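Local coordinates for choline/ethanolamine kinase family protein (Mesorhizobium loti, PDB 3DXQ), which is probably an ethanolamine or choline kinase, a kinase-like small-molecule phosphotransferase that would transfer phosphate from a nucleotide to an amino alcohol, at residues Cys41-Gly46 with Trp193-Glu198; Ala61-Ala66 with Pro72-Val77; Arg163-Ala168 with Arg293-Val298; Ile245-Cys250 with Lys283-Thr288. All coordinates share one frame; numbering follows the deposited sequence.

Interaction 1: residues Cys41-Gly46 with Trp193-Glu198; sequences CLRIPG and WIVDWE
Val195, just past the end of strand 192-194, is the first residue along 193-198 to meet Arg43, and its CG2 methyl lies 3.8 Å from Arg43 NH2. The guanidinium comes to the isopropyl group obliquely, and the two side chains run nearly at right angles. Arg43 leaves strand 40-45 with CG anti to its carbonyl carbon, then bends by rotation about CG-CD (chi3 86°), which turns the end of the chain across the gap between the backbones. Arg43 NH1 is already used in a hydrogen bond to Thr86 OG1 on the adjacent strand. Next comes Asp196, whose OD1 sits at the guanidinium edge, near its plane, 4.3 Å from Arg43 NH2, too long for a salt bridge; the hydrogen bond of OD1 goes to Asn32 ND2. The sequence Asp196-Trp197-Glu198 probably corresponds to the DFG region of protein kinases, and Arg43 lies on the strand that in such kinases carries the nucleotide-site lysine, consistent with a contact across the cleft between the lobes of a kinase-like fold. In related kinases the equivalent aspartate helps to hold the metal ions of the nucleotide, and the place of Asp196 is consistent with such a role. Trp197 turns its indole from Arg43 to helix 55-67 and meets the His177 ring edge-to-face. Glu198 then forms a salt bridge through OE1 with Arg55 NH1.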
loop_
_atom_site.group_PDB
_atom_site.type_symbol
_atom_site.label_atom_id
_atom_site.label_comp_id
_atom_site.label_asym_id
_atom_site.label_seq_id
_atom_site.Cartn_x
_atom_site.Cartn_y
_atom_site.Cartn_z
ATOM N N CYS A 41 -10.992 -14.907 9.952
ATOM C CA CYS A 41 -10.672 -14.799 8.509
ATOM C C CYS A 41 -9.486 -15.681 8.182
ATOM O O CYS A 41 -8.475 -15.679 8.876
ATOM C CB CYS A 41 -10.292 -13.391 8.095
ATOM S SG CYS A 41 -11.562 -12.214 8.192
ATOM N N LEU A 42 -9.637 -16.442 7.121
ATOM C CA LEU A 42 -8.597 -17.323 6.627
ATOM C C LEU A 42 -7.961 -16.622 5.431
ATOM O O LEU A 42 -8.682 -16.220 4.518
ATOM C CB LEU A 42 -9.228 -18.644 6.199
ATOM C CG LEU A 42 -8.308 -19.770 5.748
ATOM C CD1 LEU A 42 -7.384 -20.247 6.861
ATOM C CD2 LEU A 42 -9.160 -20.901 5.275
ATOM N N ARG A 43 -6.640 -16.438 5.449
ATOM C CA ARG A 43 -5.920 -15.802 4.336
ATOM C C ARG A 43 -4.961 -16.804 3.667
ATOM O O ARG A 43 -4.069 -17.345 4.323
ATOM C CB ARG A 43 -5.140 -14.594 4.849
ATOM C CG ARG A 43 -5.845 -13.832 5.977
ATOM C CD ARG A 43 -5.137 -12.519 6.324
ATOM N NE ARG A 43 -5.567 -11.402 5.467
ATOM C CZ ARG A 43 -6.648 -10.643 5.685
ATOM N NH1 ARG A 43 -7.444 -10.862 6.734
ATOM N NH2 ARG A 43 -6.944 -9.650 4.842
ATOM N N ILE A 44 -5.150 -17.056 2.368
ATOM C CA ILE A 44 -4.312 -18.002 1.602
ATOM C C ILE A 44 -3.415 -17.232 0.631
ATOM O O ILE A 44 -3.898 -16.341 -0.073
ATOM C CB ILE A 44 -5.140 -18.966 0.737
ATOM C CG1 ILE A 44 -6.146 -19.775 1.571
ATOM C CG2 ILE A 44 -4.202 -19.921 -0.027
ATOM C CD1 ILE A 44 -5.698 -21.187 1.893
ATOM N N PRO A 45 -2.114 -17.556 0.584
ATOM C CA PRO A 45 -1.210 -16.882 -0.359
ATOM C C PRO A 45 -1.386 -17.261 -1.856
ATOM O O PRO A 45 -1.556 -18.444 -2.199
ATOM C CB PRO A 45 0.177 -17.309 0.135
ATOM C CG PRO A 45 -0.045 -17.905 1.490
ATOM C CD PRO A 45 -1.383 -18.502 1.439
ATOM N N GLY A 46 -1.314 -16.253 -2.728
ATOM C CA GLY A 46 -1.408 -16.458 -4.183
ATOM C C GLY A 46 -0.085 -16.781 -4.883
ATOM O O GLY A 46 0.940 -16.082 -4.665
ATOM N N TRP A 193 -8.930 0.054 10.360
ATOM C CA TRP A 193 -7.898 -0.926 10.577
ATOM C C TRP A 193 -7.218 -1.096 9.221
ATOM O O TRP A 193 -7.766 -0.726 8.182
ATOM C CB TRP A 193 -8.485 -2.238 11.001
ATOM C CG TRP A 193 -9.317 -2.207 12.262
ATOM C CD1 TRP A 193 -10.637 -1.894 12.365
ATOM C CD2 TRP A 193 -8.887 -2.570 13.565
ATOM N NE1 TRP A 193 -11.056 -2.017 13.664
ATOM C CE2 TRP A 193 -10.005 -2.435 14.426
ATOM C CE3 TRP A 193 -7.666 -2.980 14.099
ATOM C CZ2 TRP A 193 -9.939 -2.708 15.797
ATOM C CZ3 TRP A 193 -7.593 -3.257 15.470
ATOM C CH2 TRP A 193 -8.730 -3.117 16.303
ATOM N N ILE A 194 -6.009 -1.637 9.227
ATOM C CA ILE A 194 -5.285 -1.884 7.985
ATOM C C ILE A 194 -4.817 -3.349 7.979
ATOM O O ILE A 194 -4.408 -3.869 9.013
ATOM C CB ILE A 194 -4.079 -0.925 7.822
ATOM C CG1 ILE A 194 -4.451 0.489 8.296
ATOM C CG2 ILE A 194 -3.619 -0.912 6.393
ATOM C CD1 ILE A 194 -3.360 1.507 8.215
ATOM N N VAL A 195 -4.898 -3.983 6.805
ATOM C CA VAL A 195 -4.486 -5.371 6.594
ATOM C C VAL A 195 -3.493 -5.457 5.438
ATOM O O VAL A 195 -3.290 -4.474 4.745
ATOM C CB VAL A 195 -5.718 -6.262 6.270
ATOM C CG1 VAL A 195 -6.785 -6.051 7.313
ATOM C CG2 VAL A 195 -6.271 -5.959 4.855
ATOM N N ASP A 196 -2.936 -6.647 5.217
ATOM C CA ASP A 196 -2.000 -6.950 4.110
ATOM C C ASP A 196 -0.656 -6.284 4.274
ATOM O O ASP A 196 -0.346 -5.295 3.618
ATOM C CB ASP A 196 -2.594 -6.614 2.740
ATOM C CG ASP A 196 -2.854 -7.852 1.885
ATOM O OD1 ASP A 196 -3.580 -8.770 2.339
ATOM O OD2 ASP A 196 -2.350 -7.885 0.738
ATOM N N TRP A 197 0.159 -6.860 5.141
ATOM C CA TRP A 197 1.432 -6.260 5.512
ATOM C C TRP A 197 2.602 -6.860 4.796
ATOM O O TRP A 197 3.731 -6.730 5.238
ATOM C CB TRP A 197 1.610 -6.382 7.033
ATOM C CG TRP A 197 0.508 -5.683 7.738
ATOM C CD1 TRP A 197 -0.711 -6.194 8.044
ATOM C CD2 TRP A 197 0.491 -4.316 8.172
ATOM N NE1 TRP A 197 -1.481 -5.248 8.668
ATOM C CE2 TRP A 197 -0.769 -4.081 8.753
ATOM C CE3 TRP A 197 1.421 -3.274 8.138
ATOM C CZ2 TRP A 197 -1.118 -2.852 9.299
ATOM C CZ3 TRP A 197 1.069 -2.051 8.675
ATOM C CH2 TRP A 197 -0.187 -1.850 9.248
ATOM N N GLU A 198 2.355 -7.476 3.657
ATOM C CA GLU A 198 3.436 -8.162 2.941
ATOM C C GLU A 198 4.555 -7.246 2.416
ATOM O O GLU A 198 5.699 -7.697 2.279
ATOM C CB GLU A 198 2.868 -9.029 1.812
ATOM C CG GLU A 198 2.193 -8.245 0.706
ATOM C CD GLU A 198 1.331 -9.117 -0.177
ATOM O OE1 GLU A 198 1.835 -10.164 -0.664
ATOM O OE2 GLU A 198 0.155 -8.748 -0.384
#

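Interaction 2: residues Ala61-Ala66 with Pro72-Val77; sequences AAREAA and PEVLHV
Ala62 and Ala66 on helix 55-67 pack against Val74, at the start of the outermost strand of the five-stranded antiparallel sheet, and against the Pro72-Glu73 loop leading into it, the helix-on-sheet pairing of a kinase N-terminal lobe. The short axes run nearly antiparallel, at 165°, and approach to 9.3 Å. On the tight side, small methyl groups let the chains come close: Ala62 CB touches Val74 CG2 at 3.8 Å, and the CA atoms of Ala66 and Glu73 are only 5.3 Å apart. Val74 stands with CG1 anti to its own nitrogen (chi1 170°), which leaves CG2 for the buried alanine and CG1 for the looser side. There the exposed Arg63 reaches along the strand. Extended from CG to NE, the chain carries the guanidinium past Val74, whose CG1 lies over one face, while Val77 CG2 meets it obliquely, 3.9 Å from Arg63 CZ. No hydrogen bond joins helix to strand at either end; the contact is made by methyls, aliphatic chain and a flat cation against valines. Leu75 and His76 direct their CB atoms away from the helix and together face Val85, a classic beta bulge in the edge strand. Glu73 likewise turns away, to a salt bridge with Arg87. Further along the helix, on the tight side, Ala66 CB rests 3.7 Å from Pro72 O.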
loop_
_atom_site.group_PDB
_atom_site.type_symbol
_atom_site.label_atom_id
_atom_site.label_comp_id
_atom_site.label_asym_id
_atom_site.label_seq_id
_atom_site.Cartn_x
_atom_site.Cartn_y
_atom_site.Cartn_z
ATOM N N ALA A 61 5.626 -8.475 10.473
ATOM C CA ALA A 61 5.027 -7.173 10.287
ATOM C C ALA A 61 3.606 -7.107 10.848
ATOM O O ALA A 61 3.284 -6.193 11.610
ATOM C CB ALA A 61 5.047 -6.785 8.804
ATOM N N ALA A 62 2.766 -8.072 10.476
ATOM C CA ALA A 62 1.366 -8.069 10.907
ATOM C C ALA A 62 1.277 -8.182 12.421
ATOM O O ALA A 62 0.452 -7.521 13.039
ATOM C CB ALA A 62 0.562 -9.199 10.240
ATOM N N ARG A 63 2.122 -9.011 13.023
ATOM C CA ARG A 63 2.085 -9.153 14.473
ATOM C C ARG A 63 2.433 -7.853 15.157
ATOM O O ARG A 63 1.795 -7.476 16.118
ATOM C CB ARG A 63 2.994 -10.262 14.960
ATOM C CG ARG A 63 2.460 -11.656 14.681
ATOM C CD ARG A 63 3.008 -12.671 15.669
ATOM N NE ARG A 63 2.592 -14.035 15.340
ATOM C CZ ARG A 63 3.177 -14.808 14.427
ATOM N NH1 ARG A 63 4.216 -14.364 13.715
ATOM N NH2 ARG A 63 2.705 -16.033 14.208
ATOM N N GLU A 64 3.416 -7.145 14.626
ATOM C CA GLU A 64 3.802 -5.843 15.172
ATOM C C GLU A 64 2.689 -4.820 14.961
ATOM O O GLU A 64 2.337 -4.069 15.882
ATOM C CB GLU A 64 5.125 -5.374 14.556
ATOM C CG GLU A 64 6.352 -6.141 15.074
ATOM C CD GLU A 64 6.750 -5.737 16.487
ATOM O OE1 GLU A 64 7.390 -4.674 16.641
ATOM O OE2 GLU A 64 6.453 -6.492 17.451
ATOM N N ALA A 65 2.120 -4.818 13.754
ATOM C CA ALA A 65 1.003 -3.915 13.438
ATOM C C ALA A 65 -0.167 -4.187 14.378
ATOM O O ALA A 65 -0.803 -3.255 14.857
ATOM C CB ALA A 65 0.586 -4.059 11.994
ATOM N N ALA A 66 -0.423 -5.460 14.659
ATOM C CA ALA A 66 -1.488 -5.856 15.577
ATOM C C ALA A 66 -1.226 -5.326 16.987
ATOM O O ALA A 66 -2.131 -4.800 17.634
ATOM C CB ALA A 66 -1.627 -7.366 15.596
ATOM N N PRO A 72 -5.749 -6.041 12.556
ATOM C CA PRO A 72 -6.474 -7.007 13.362
ATOM C C PRO A 72 -5.524 -8.037 13.954
ATOM O O PRO A 72 -4.447 -8.280 13.397
ATOM C CB PRO A 72 -7.413 -7.683 12.363
ATOM C CG PRO A 72 -7.451 -6.779 11.175
ATOM C CD PRO A 72 -6.149 -6.069 11.139
ATOM N N GLU A 73 -5.917 -8.588 15.099
ATOM C CA GLU A 73 -5.189 -9.638 15.766
ATOM C C GLU A 73 -4.801 -10.767 14.815
ATOM O O GLU A 73 -5.612 -11.191 13.997
ATOM C CB GLU A 73 -6.063 -10.252 16.855
ATOM C CG GLU A 73 -5.769 -9.804 18.249
ATOM C CD GLU A 73 -6.239 -10.839 19.243
ATOM O OE1 GLU A 73 -7.467 -11.101 19.281
ATOM O OE2 GLU A 73 -5.371 -11.407 19.957
ATOM N N VAL A 74 -3.571 -11.256 14.941
ATOM C CA VAL A 74 -3.095 -12.386 14.152
ATOM C C VAL A 74 -3.133 -13.603 15.053
ATOM O O VAL A 74 -2.340 -13.717 15.972
ATOM C CB VAL A 74 -1.670 -12.157 13.638
ATOM C CG1 VAL A 74 -1.119 -13.422 13.028
ATOM C CG2 VAL A 74 -1.664 -11.046 12.646
ATOM N N LEU A 75 -4.067 -14.505 14.795
ATOM C CA LEU A 75 -4.295 -15.641 15.678
ATOM C C LEU A 75 -3.525 -16.889 15.294
ATOM O O LEU A 75 -3.357 -17.782 16.124
ATOM C CB LEU A 75 -5.785 -15.970 15.731
ATOM C CG LEU A 75 -6.661 -14.766 16.103
ATOM C CD1 LEU A 75 -8.123 -15.171 16.094
ATOM C CD2 LEU A 75 -6.259 -14.169 17.464
ATOM N N HIS A 76 -3.044 -16.974 14.058
ATOM C CA HIS A 76 -2.355 -18.186 13.659
ATOM C C HIS A 76 -1.604 -17.998 12.365
ATOM O O HIS A 76 -2.019 -17.242 11.505
ATOM C CB HIS A 76 -3.362 -19.345 13.544
ATOM C CG HIS A 76 -2.726 -20.686 13.375
ATOM N ND1 HIS A 76 -3.256 -21.664 12.560
ATOM C CD2 HIS A 76 -1.585 -21.200 13.889
ATOM C CE1 HIS A 76 -2.480 -22.733 12.597
ATOM N NE2 HIS A 76 -1.455 -22.474 13.390
ATOM N N VAL A 77 -0.462 -18.661 12.261
ATOM C CA VAL A 77 0.329 -18.631 11.047
ATOM C C VAL A 77 0.789 -20.055 10.802
ATOM O O VAL A 77 1.033 -20.809 11.747
ATOM C CB VAL A 77 1.520 -17.704 11.179
ATOM C CG1 VAL A 77 2.285 -17.635 9.867
ATOM C CG2 VAL A 77 1.050 -16.336 11.586
#

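Interaction 3: residues Arg163-Ala168 with Arg293-Val298; sequences RSALAA and RHLAAV
Ala165 meets both Leu295 and Val298, which lie one turn apart on helix 289-300, and its methyl forms the middle of the contact with helix 152-167. The two short axes run 31° from parallel and 9.1 Å apart, close for a helix pair, as suits an alanine at the interface. The apolar contacts between side chains come first. Leu295 CD1 lies 4.0 Å from Ala165 CB; with CG placed anti to the backbone nitrogen (chi1 -162°), the leucine swings its branch in towards the other helix although its CB starts off along the flank. Val298 CG1 is shared, standing 4.4 Å from Ala165 CB and 4.3 Å from Leu166 CD2. Leu166 begins by pointing away and brings only a terminal methyl back to the interface. A second kind of contact sets side chain against backbone: the same Val298 CG1 also rests 3.6 Å from Ala165 O, near the C-terminal end of helix 152-167. Polar and longer groups belong to the surroundings. Arg163 turns to the far side of its helix and forms a salt bridge with Asp135, while Arg299 touches Ser164 and Ala165. Both leucines reach on to helix 237-263, Leu166 to Tyr246 and Leu295 to Ile245, so three helices of the helical C-terminal lobe meet here. The junction is probably held by dispersion and the exclusion of water, with no directional bond between these segments.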
loop_
_atom_site.group_PDB
_atom_site.type_symbol
_atom_site.label_atom_id
_atom_site.label_comp_id
_atom_site.label_asym_id
_atom_site.label_seq_id
_atom_site.Cartn_x
_atom_site.Cartn_y
_atom_site.Cartn_z
ATOM N N ARG A 163 14.801 12.345 -6.492
ATOM C CA ARG A 163 15.642 11.564 -5.601
ATOM C C ARG A 163 16.593 12.483 -4.859
ATOM O O ARG A 163 16.783 12.388 -3.650
ATOM C CB ARG A 163 16.460 10.581 -6.428
ATOM C CG ARG A 163 17.321 9.646 -5.621
ATOM C CD ARG A 163 17.919 8.636 -6.552
ATOM N NE ARG A 163 18.690 7.632 -5.841
ATOM C CZ ARG A 163 19.099 6.482 -6.378
ATOM N NH1 ARG A 163 18.790 6.171 -7.634
ATOM N NH2 ARG A 163 19.799 5.628 -5.644
ATOM N N SER A 164 17.206 13.369 -5.626
ATOM C CA SER A 164 18.170 14.286 -5.083
ATOM C C SER A 164 17.545 15.225 -4.052
ATOM O O SER A 164 18.163 15.518 -3.023
ATOM C CB SER A 164 18.795 15.081 -6.192
ATOM O OG SER A 164 19.831 15.835 -5.624
ATOM N N ALA A 165 16.326 15.686 -4.331
ATOM C CA ALA A 165 15.607 16.555 -3.418
ATOM C C ALA A 165 15.310 15.822 -2.096
ATOM O O ALA A 165 15.397 16.399 -1.015
ATOM C CB ALA A 165 14.324 17.057 -4.072
ATOM N N LEU A 166 14.992 14.538 -2.197
ATOM C CA LEU A 166 14.726 13.719 -1.027
ATOM C C LEU A 166 15.997 13.412 -0.232
ATOM O O LEU A 166 15.927 13.173 0.989
ATOM C CB LEU A 166 14.037 12.416 -1.428
ATOM C CG LEU A 166 12.616 12.478 -2.009
ATOM C CD1 LEU A 166 12.284 11.129 -2.633
ATOM C CD2 LEU A 166 11.549 12.861 -0.967
ATOM N N ALA A 167 17.139 13.404 -0.918
ATOM C CA ALA A 167 18.420 13.123 -0.283
ATOM C C ALA A 167 19.048 14.396 0.276
ATOM O O ALA A 167 19.962 14.323 1.092
ATOM C CB ALA A 167 19.354 12.444 -1.255
ATOM N N ALA A 168 18.543 15.554 -0.148
ATOM C CA ALA A 168 19.031 16.842 0.345
ATOM C C ALA A 168 18.896 17.030 1.859
ATOM O O ALA A 168 19.570 17.879 2.407
ATOM C CB ALA A 168 18.339 18.007 -0.390
ATOM N N ARG A 293 7.379 23.534 -7.572
ATOM C CA ARG A 293 7.283 24.233 -6.272
ATOM C C ARG A 293 7.353 23.272 -5.097
ATOM O O ARG A 293 8.035 23.541 -4.104
ATOM C CB ARG A 293 5.992 25.049 -6.160
ATOM C CG ARG A 293 6.179 26.552 -6.218
ATOM C CD ARG A 293 4.824 27.240 -6.315
ATOM N NE ARG A 293 4.357 27.355 -7.706
ATOM C CZ ARG A 293 3.093 27.211 -8.113
ATOM N NH1 ARG A 293 2.126 26.882 -7.257
ATOM N NH2 ARG A 293 2.799 27.356 -9.401
ATOM N N HIS A 294 6.635 22.159 -5.207
ATOM C CA HIS A 294 6.663 21.130 -4.172
ATOM C C HIS A 294 8.053 20.520 -4.031
ATOM O O HIS A 294 8.498 20.202 -2.918
ATOM C CB HIS A 294 5.638 20.037 -4.467
ATOM C CG HIS A 294 4.235 20.429 -4.144
ATOM N ND1 HIS A 294 3.203 20.317 -5.048
ATOM C CD2 HIS A 294 3.691 20.939 -3.014
ATOM C CE1 HIS A 294 2.085 20.746 -4.494
ATOM N NE2 HIS A 294 2.354 21.134 -3.261
ATOM N N LEU A 295 8.720 20.366 -5.170
ATOM C CA LEU A 295 10.053 19.806 -5.219
ATOM C C LEU A 295 11.015 20.774 -4.538
ATOM O O LEU A 295 11.768 20.397 -3.631
ATOM C CB LEU A 295 10.448 19.577 -6.670
ATOM C CG LEU A 295 11.600 18.627 -6.965
ATOM C CD1 LEU A 295 11.204 17.241 -6.496
ATOM C CD2 LEU A 295 11.964 18.637 -8.467
ATOM N N ALA A 296 10.940 22.033 -4.953
ATOM C CA ALA A 296 11.769 23.105 -4.398
ATOM C C ALA A 296 11.578 23.245 -2.887
ATOM O O ALA A 296 12.533 23.536 -2.177
ATOM C CB ALA A 296 11.467 24.400 -5.095
ATOM N N ALA A 297 10.351 23.032 -2.408
ATOM C CA ALA A 297 10.037 23.062 -0.965
ATOM C C ALA A 297 10.673 21.878 -0.224
ATOM O O ALA A 297 11.115 22.023 0.919
ATOM C CB ALA A 297 8.547 23.063 -0.765
ATOM N N VAL A 298 10.708 20.702 -0.853
ATOM C CA VAL A 298 11.384 19.563 -0.236
ATOM C C VAL A 298 12.885 19.783 -0.208
ATOM O O VAL A 298 13.523 19.456 0.808
ATOM C CB VAL A 298 11.086 18.219 -0.928
ATOM C CG1 VAL A 298 11.939 17.120 -0.346
ATOM C CG2 VAL A 298 9.623 17.850 -0.755
#

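Interaction 4: residues Ile245-Cys250 with Lys283-Thr288; sequences IYKAMC and KALMET
Helices 237-263 and 271-287, an antiparallel pair in the helical part of the kinase-like fold, touch here where Leu285 and Met286 bear on Lys247 and Ala248. The short axes are 9.4 Å apart with their directions at 148°. Leu285 CD2 does most of the touching: it lies 3.7 Å from Lys247 CB and 3.9 Å from Ala248 N, so the methyl settles against the helix backbone between two successive residues. Its CG stands anti to the backbone nitrogen (chi1 -175°), which directs the branch to the other helix. Lys247 contributes only the base of its chain; the ammonium end goes to a salt bridge with Asp223. Ala248 CB is also met, at 3.8 Å, by the CG of Met286, a selenomethionine in this crystal. Phe291 of helix 289-300 touches both Ala248 and Met286, tying the pair to the last helix of the chain. Around the tail of 271-287 the chain turns into that helix, and the backbone carbonyl of Leu285 is gripped twice from Thr288: by its N and by its OG1, the latter 2.7 Å from Leu285 O with a C=O...donor angle of 147°. On the face turned from Ala248, Lys283 and Glu287 form a salt bridge across one turn, NZ meeting OE2 on the syn side of the carboxylate.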
loop_
_atom_site.group_PDB
_atom_site.type_symbol
_atom_site.label_atom_id
_atom_site.label_comp_id
_atom_site.label_asym_id
_atom_site.label_seq_id
_atom_site.Cartn_x
_atom_site.Cartn_y
_atom_site.Cartn_z
ATOM N N ILE A 245 5.546 14.378 -3.915
ATOM C CA ILE A 245 6.696 13.700 -4.511
ATOM C C ILE A 245 6.476 12.184 -4.568
ATOM O O ILE A 245 6.737 11.532 -5.607
ATOM C CB ILE A 245 8.001 14.029 -3.734
ATOM C CG1 ILE A 245 8.548 15.378 -4.195
ATOM C CG2 ILE A 245 9.062 12.983 -3.953
ATOM C CD1 ILE A 245 8.843 15.405 -5.667
ATOM N N TYR A 246 5.981 11.630 -3.464
ATOM C CA TYR A 246 5.704 10.201 -3.399
ATOM C C TYR A 246 4.505 9.812 -4.266
ATOM O O TYR A 246 4.500 8.721 -4.845
ATOM C CB TYR A 246 5.532 9.728 -1.946
ATOM C CG TYR A 246 6.825 9.809 -1.146
ATOM C CD1 TYR A 246 8.003 9.253 -1.629
ATOM C CD2 TYR A 246 6.859 10.431 0.094
ATOM C CE1 TYR A 246 9.195 9.333 -0.904
ATOM C CE2 TYR A 246 8.042 10.509 0.839
ATOM C CZ TYR A 246 9.213 9.959 0.331
ATOM O OH TYR A 246 10.387 10.026 1.066
ATOM N N LYS A 247 3.494 10.676 -4.365
ATOM C CA LYS A 247 2.417 10.412 -5.316
ATOM C C LYS A 247 3.046 10.089 -6.676
ATOM O O LYS A 247 2.713 9.089 -7.291
ATOM C CB LYS A 247 1.483 11.613 -5.469
ATOM C CG LYS A 247 0.325 11.712 -4.493
ATOM C CD LYS A 247 -0.353 13.071 -4.663
ATOM C CE LYS A 247 -1.861 13.014 -4.556
ATOM N NZ LYS A 247 -2.496 14.378 -4.512
ATOM N N ALA A 248 3.983 10.921 -7.123
ATOM C CA ALA A 248 4.624 10.713 -8.422
ATOM C C ALA A 248 5.477 9.445 -8.430
ATOM O O ALA A 248 5.353 8.630 -9.335
ATOM C CB ALA A 248 5.470 11.942 -8.834
HETATM N N MSE A 249 6.340 9.277 -7.433
HETATM C CA MSE A 249 7.231 8.116 -7.390
HETATM C C MSE A 249 6.499 6.801 -7.239
HETATM O O MSE A 249 6.953 5.784 -7.743
HETATM C CB MSE A 249 8.237 8.245 -6.252
HETATM C CG MSE A 249 9.296 9.312 -6.454
HETATM SE SE MSE A 249 10.020 9.342 -8.287
HETATM C CE MSE A 249 11.722 10.082 -7.884
ATOM N N CYS A 250 5.385 6.826 -6.517
ATOM C CA CYS A 250 4.546 5.658 -6.330
ATOM C C CYS A 250 4.014 5.162 -7.659
ATOM O O CYS A 250 4.126 3.999 -7.993
ATOM C CB CYS A 250 3.388 6.014 -5.412
ATOM S SG CYS A 250 2.418 4.616 -4.896
ATOM N N LYS A 283 3.207 11.351 -15.104
ATOM C CA LYS A 283 3.762 12.336 -16.010
ATOM C C LYS A 283 2.956 13.628 -15.923
ATOM O O LYS A 283 3.526 14.723 -15.977
ATOM C CB LYS A 283 3.757 11.784 -17.440
ATOM C CG LYS A 283 4.162 12.768 -18.550
ATOM C CD LYS A 283 4.072 12.088 -19.936
ATOM C CE LYS A 283 3.897 13.084 -21.078
ATOM N NZ LYS A 283 5.013 14.019 -21.137
ATOM N N ALA A 284 1.635 13.501 -15.800
ATOM C CA ALA A 284 0.761 14.673 -15.672
ATOM C C ALA A 284 1.122 15.485 -14.444
ATOM O O ALA A 284 1.305 16.713 -14.532
ATOM C CB ALA A 284 -0.698 14.260 -15.608
ATOM N N LEU A 285 1.249 14.788 -13.315
ATOM C CA LEU A 285 1.586 15.414 -12.047
ATOM C C LEU A 285 2.936 16.106 -12.108
ATOM O O LEU A 285 3.060 17.254 -11.689
ATOM C CB LEU A 285 1.598 14.368 -10.921
ATOM C CG LEU A 285 1.821 14.890 -9.507
ATOM C CD1 LEU A 285 0.822 15.994 -9.182
ATOM C CD2 LEU A 285 1.731 13.754 -8.526
HETATM N N MSE A 286 3.939 15.413 -12.639
HETATM C CA MSE A 286 5.290 15.968 -12.691
HETATM C C MSE A 286 5.382 17.201 -13.590
HETATM O O MSE A 286 6.246 18.051 -13.402
HETATM C CB MSE A 286 6.304 14.895 -13.105
HETATM C CG MSE A 286 6.430 13.779 -12.078
HETATM SE SE MSE A 286 7.794 12.480 -12.506
HETATM C CE MSE A 286 9.416 13.386 -11.817
ATOM N N GLU A 287 4.468 17.324 -14.535
ATOM C CA GLU A 287 4.505 18.443 -15.455
ATOM C C GLU A 287 3.784 19.697 -14.974
ATOM O O GLU A 287 3.943 20.765 -15.564
ATOM C CB GLU A 287 3.954 18.013 -16.799
ATOM C CG GLU A 287 4.921 17.149 -17.556
ATOM C CD GLU A 287 4.324 16.623 -18.838
ATOM O OE1 GLU A 287 3.101 16.793 -19.049
ATOM O OE2 GLU A 287 5.085 16.044 -19.635
ATOM N N THR A 288 2.986 19.582 -13.926
ATOM C CA THR A 288 2.290 20.745 -13.402
ATOM C C THR A 288 3.331 21.713 -12.814
ATOM O O THR A 288 4.355 21.282 -12.264
ATOM C CB THR A 288 1.248 20.346 -12.334
ATOM O OG1 THR A 288 1.888 19.627 -11.271
ATOM C CG2 THR A 288 0.186 19.468 -12.934
#

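In the fold
The four contacts form two clusters on opposite sides of the chain's centre. Interactions 1 and 2, with centres 10 Å apart, share the five-stranded sheet and touch through Trp197 on Ala65; interaction 2 is nested within the loop that interaction 1 closes. Interactions 3 and 4, 13 Å apart, join helices 152-167, 237-263, 271-287 and 289-300 and meet where Leu166 packs on Ile245; here interaction 4 is nested inside interaction 3. The segments of interactions 1 and 3 alternate along the chain, while interactions 1 and 2 both close before interaction 4 opens. Between clusters the centres lie about 29 to 36 Å apart. Thus one pair marks the sheet lobe and cleft, probably the nucleotide side, and the other the packing of helices in the C-terminal lobe.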